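Local coordinates for protein invasin (Yersinia enterocolitica, PDB 1P9H) that binds collagen through the head domain of the trimeric autotransporter adhesin YadA, whose full-length form promotes bacterial attachment to and invasion of eukaryotic cells, at the interface of chains A and B. Residues are numbered along the deposited sequence; one frame, centred on the assembly and turned at random. Chains: chain A/B, Invasin.

The interface of chains A and B. Residues chain A 113, 126, 128, 140, 142; chain B 115, 128-130, 142-143.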
ATOM      1  N   VAL A 113      -6.368   6.632   0.224  1.00  8.39           N
ATOM      2  CA  VAL A 113      -5.553   5.509   0.681  1.00  8.85           C
ATOM      3  C   VAL A 113      -4.361   6.072   1.455  1.00  8.99           C
ATOM      4  O   VAL A 113      -3.603   6.884   0.923  1.00 10.91           O
ATOM      5  CB  VAL A 113      -5.005   4.678  -0.511  1.00 10.20           C
ATOM      6  CG1 VAL A 113      -4.000   3.638  -0.012  1.00 10.52           C
ATOM      7  CG2 VAL A 113      -6.147   4.002  -1.253  1.00 11.42           C
ATOM      8  N   VAL A 126      -3.493   9.214  -2.532  1.00  7.29           N
ATOM      9  CA  VAL A 126      -2.744   8.036  -2.115  1.00  9.08           C
ATOM     10  C   VAL A 126      -1.481   8.481  -1.398  1.00  9.15           C
ATOM     11  O   VAL A 126      -0.696   9.264  -1.932  1.00  9.37           O
ATOM     12  CB  VAL A 126      -2.321   7.166  -3.320  1.00  8.57           C
ATOM     13  CG1 VAL A 126      -1.407   6.038  -2.846  1.00  9.51           C
ATOM     14  CG2 VAL A 126      -3.547   6.597  -4.018  1.00  9.48           C
ATOM     15  N   VAL A 128       1.644   6.651   0.750  1.00  8.41           N
ATOM     16  CA  VAL A 128       2.272   5.423   1.223  1.00  8.48           C
ATOM     17  C   VAL A 128       3.654   5.765   1.753  1.00  9.09           C
ATOM     18  O   VAL A 128       4.488   6.310   1.029  1.00  9.87           O
ATOM     19  CB  VAL A 128       2.421   4.373   0.102  1.00  8.33           C
ATOM     20  CG1 VAL A 128       3.031   3.096   0.677  1.00  8.45           C
ATOM     21  CG2 VAL A 128       1.067   4.059  -0.512  1.00  9.52           C
ATOM     22  N   VAL A 140      -0.663  11.960  -5.090  1.00  9.12           N
ATOM     23  CA  VAL A 140       0.010  10.712  -4.736  1.00  8.43           C
ATOM     24  C   VAL A 140       1.362  11.024  -4.111  1.00  8.21           C
ATOM     25  O   VAL A 140       2.173  11.734  -4.701  1.00  9.92           O
ATOM     26  CB  VAL A 140       0.244   9.832  -5.991  1.00  9.22           C
ATOM     27  CG1 VAL A 140       1.055   8.591  -5.628  1.00  9.17           C
ATOM     28  CG2 VAL A 140      -1.091   9.432  -6.604  1.00 10.06           C
ATOM     29  N   ILE A 142       4.465   8.882  -2.378  1.00  9.01           N
ATOM     30  CA  ILE A 142       5.051   7.585  -2.046  1.00  9.04           C
ATOM     31  C   ILE A 142       6.460   7.765  -1.505  1.00  9.93           C
ATOM     32  O   ILE A 142       7.335   8.282  -2.200  1.00 11.11           O
ATOM     33  CB  ILE A 142       5.141   6.658  -3.289  1.00 11.17           C
ATOM     34  CG1 ILE A 142       3.790   6.587  -4.010  1.00 14.25           C
ATOM     35  CG2 ILE A 142       5.586   5.263  -2.863  1.00 11.99           C
ATOM     36  CD1 ILE A 142       2.669   5.974  -3.191  1.00 15.20           C
TER
ATOM     37  N   ILE B 115      -4.648  -2.245  -3.115  1.00  9.02           N
ATOM     38  CA  ILE B 115      -4.919  -1.409  -1.945  1.00  9.14           C
ATOM     39  C   ILE B 115      -5.805  -0.223  -2.315  1.00  9.77           C
ATOM     40  O   ILE B 115      -5.446   0.585  -3.171  1.00 10.28           O
ATOM     41  CB  ILE B 115      -3.598  -0.862  -1.353  1.00 10.14           C
ATOM     42  CG1 ILE B 115      -2.593  -2.002  -1.149  1.00 10.39           C
ATOM     43  CG2 ILE B 115      -3.873  -0.146  -0.039  1.00 11.26           C
ATOM     44  CD1 ILE B 115      -3.057  -3.086  -0.187  1.00 13.85           C
ATOM     45  N   VAL B 128      -2.654   0.496  -6.341  1.00  8.41           N
ATOM     46  CA  VAL B 128      -2.858   1.274  -5.126  1.00  8.48           C
ATOM     47  C   VAL B 128      -3.616   2.540  -5.489  1.00  9.09           C
ATOM     48  O   VAL B 128      -3.163   3.328  -6.320  1.00  9.87           O
ATOM     49  CB  VAL B 128      -1.526   1.674  -4.456  1.00  8.33           C
ATOM     50  CG1 VAL B 128      -1.813   2.436  -3.164  1.00  8.45           C
ATOM     51  CG2 VAL B 128      -0.698   0.438  -4.147  1.00  9.52           C
ATOM     52  N   GLY B 129      -4.775   2.725  -4.866  1.00  8.69           N
ATOM     53  CA  GLY B 129      -5.588   3.893  -5.140  1.00  8.93           C
ATOM     54  C   GLY B 129      -7.021   3.507  -5.438  1.00  9.61           C
ATOM     55  O   GLY B 129      -7.291   2.406  -5.924  1.00 10.34           O
ATOM     56  N   PHE B 130      -7.948   4.408  -5.139  1.00 10.35           N
ATOM     57  CA  PHE B 130      -9.353   4.150  -5.398  1.00 10.07           C
ATOM     58  C   PHE B 130      -9.551   3.884  -6.889  1.00 10.22           C
ATOM     59  O   PHE B 130      -9.144   4.682  -7.730  1.00 10.64           O
ATOM     60  CB  PHE B 130     -10.189   5.354  -4.950  1.00 10.37           C
ATOM     61  CG  PHE B 130     -11.671   5.155  -5.092  1.00 12.57           C
ATOM     62  CD1 PHE B 130     -12.302   5.361  -6.313  1.00 16.75           C
ATOM     63  CD2 PHE B 130     -12.437   4.758  -4.000  1.00 15.31           C
ATOM     64  CE1 PHE B 130     -13.680   5.175  -6.447  1.00 18.04           C
ATOM     65  CE2 PHE B 130     -13.813   4.569  -4.124  1.00 15.41           C
ATOM     66  CZ  PHE B 130     -14.433   4.779  -5.349  1.00 15.60           C
ATOM     67  N   ILE B 142      -0.571   3.151  -9.707  1.00  9.01           N
ATOM     68  CA  ILE B 142      -0.617   3.911  -8.459  1.00  9.04           C
ATOM     69  C   ILE B 142      -1.347   5.227  -8.669  1.00  9.93           C
ATOM     70  O   ILE B 142      -0.919   6.059  -9.471  1.00 11.11           O
ATOM     71  CB  ILE B 142       0.806   4.242  -7.933  1.00 11.17           C
ATOM     72  CG1 ILE B 142       1.672   2.979  -7.885  1.00 14.25           C
ATOM     73  CG2 ILE B 142       0.712   4.871  -6.547  1.00 11.99           C
ATOM     74  CD1 ILE B 142       1.180   1.911  -6.924  1.00 15.20           C
ATOM     75  N   GLY B 143      -2.442   5.417  -7.939  1.00  9.22           N
ATOM     76  CA  GLY B 143      -3.211   6.638  -8.058  1.00 10.56           C
ATOM     77  C   GLY B 143      -4.666   6.371  -8.380  1.00 10.36           C
ATOM     78  O   GLY B 143      -5.007   5.322  -8.938  1.00 10.01           O
TER
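A:Val126 meets chain B with both methyls, each on a different partner. CG1 of A:Val126, anti to the backbone N (chi1 173°), lies 3.6 Å from CG1 of B:Val128. One coil along, CG1 of A:Val140 touches CG2 of B:Ile142 at 3.8 Å, the two side chains crossing at about a right angle. In the other direction, CG1 of A:Val113 lies 3.8 Å from CG2 of B:Ile115. It also comes within 4.0 Å of CG1 of B:Val128, which therefore lies between methyls of A:Val113 and A:Val126.

The second methyls, beside the backbone N, rest on glycine. CG2 of A:Val126 sits 3.6 Å from CA of B:Gly129, which it shares with CG2 of A:Val113. CG2 of A:Val140 sits 3.8 Å from CA of B:Gly143. Both glycines combine positive phi (130° at B:Gly129) with extended psi, a conformation readily accessible to glycine and strongly disfavoured for other residues; the missing side chain probably also helps the methyls come down onto the main chain.

Isoleucine adds reach. Terminal CD1 of A:Ile142 extends to within 4.0 Å of CG2 of B:Ile142. CG2 of B:Ile142, anti to its backbone N, thus packs against both CG1 of A:Val140 and CD1 of A:Ile142.

No polar atoms pair across this patch; branched aliphatic groups fill it, as befits a hydrophobic seam between subunits.

All the valines and isoleucines stand on short strands, 113-115, 126-128 and 140-142, stacked as successive coils of the left-handed parallel beta-roll, with the glycines just after the strands. The pattern recurs over these three coils and probably continues along the roll, joining two subunits of the homotrimeric YadA head through part of a longer interface.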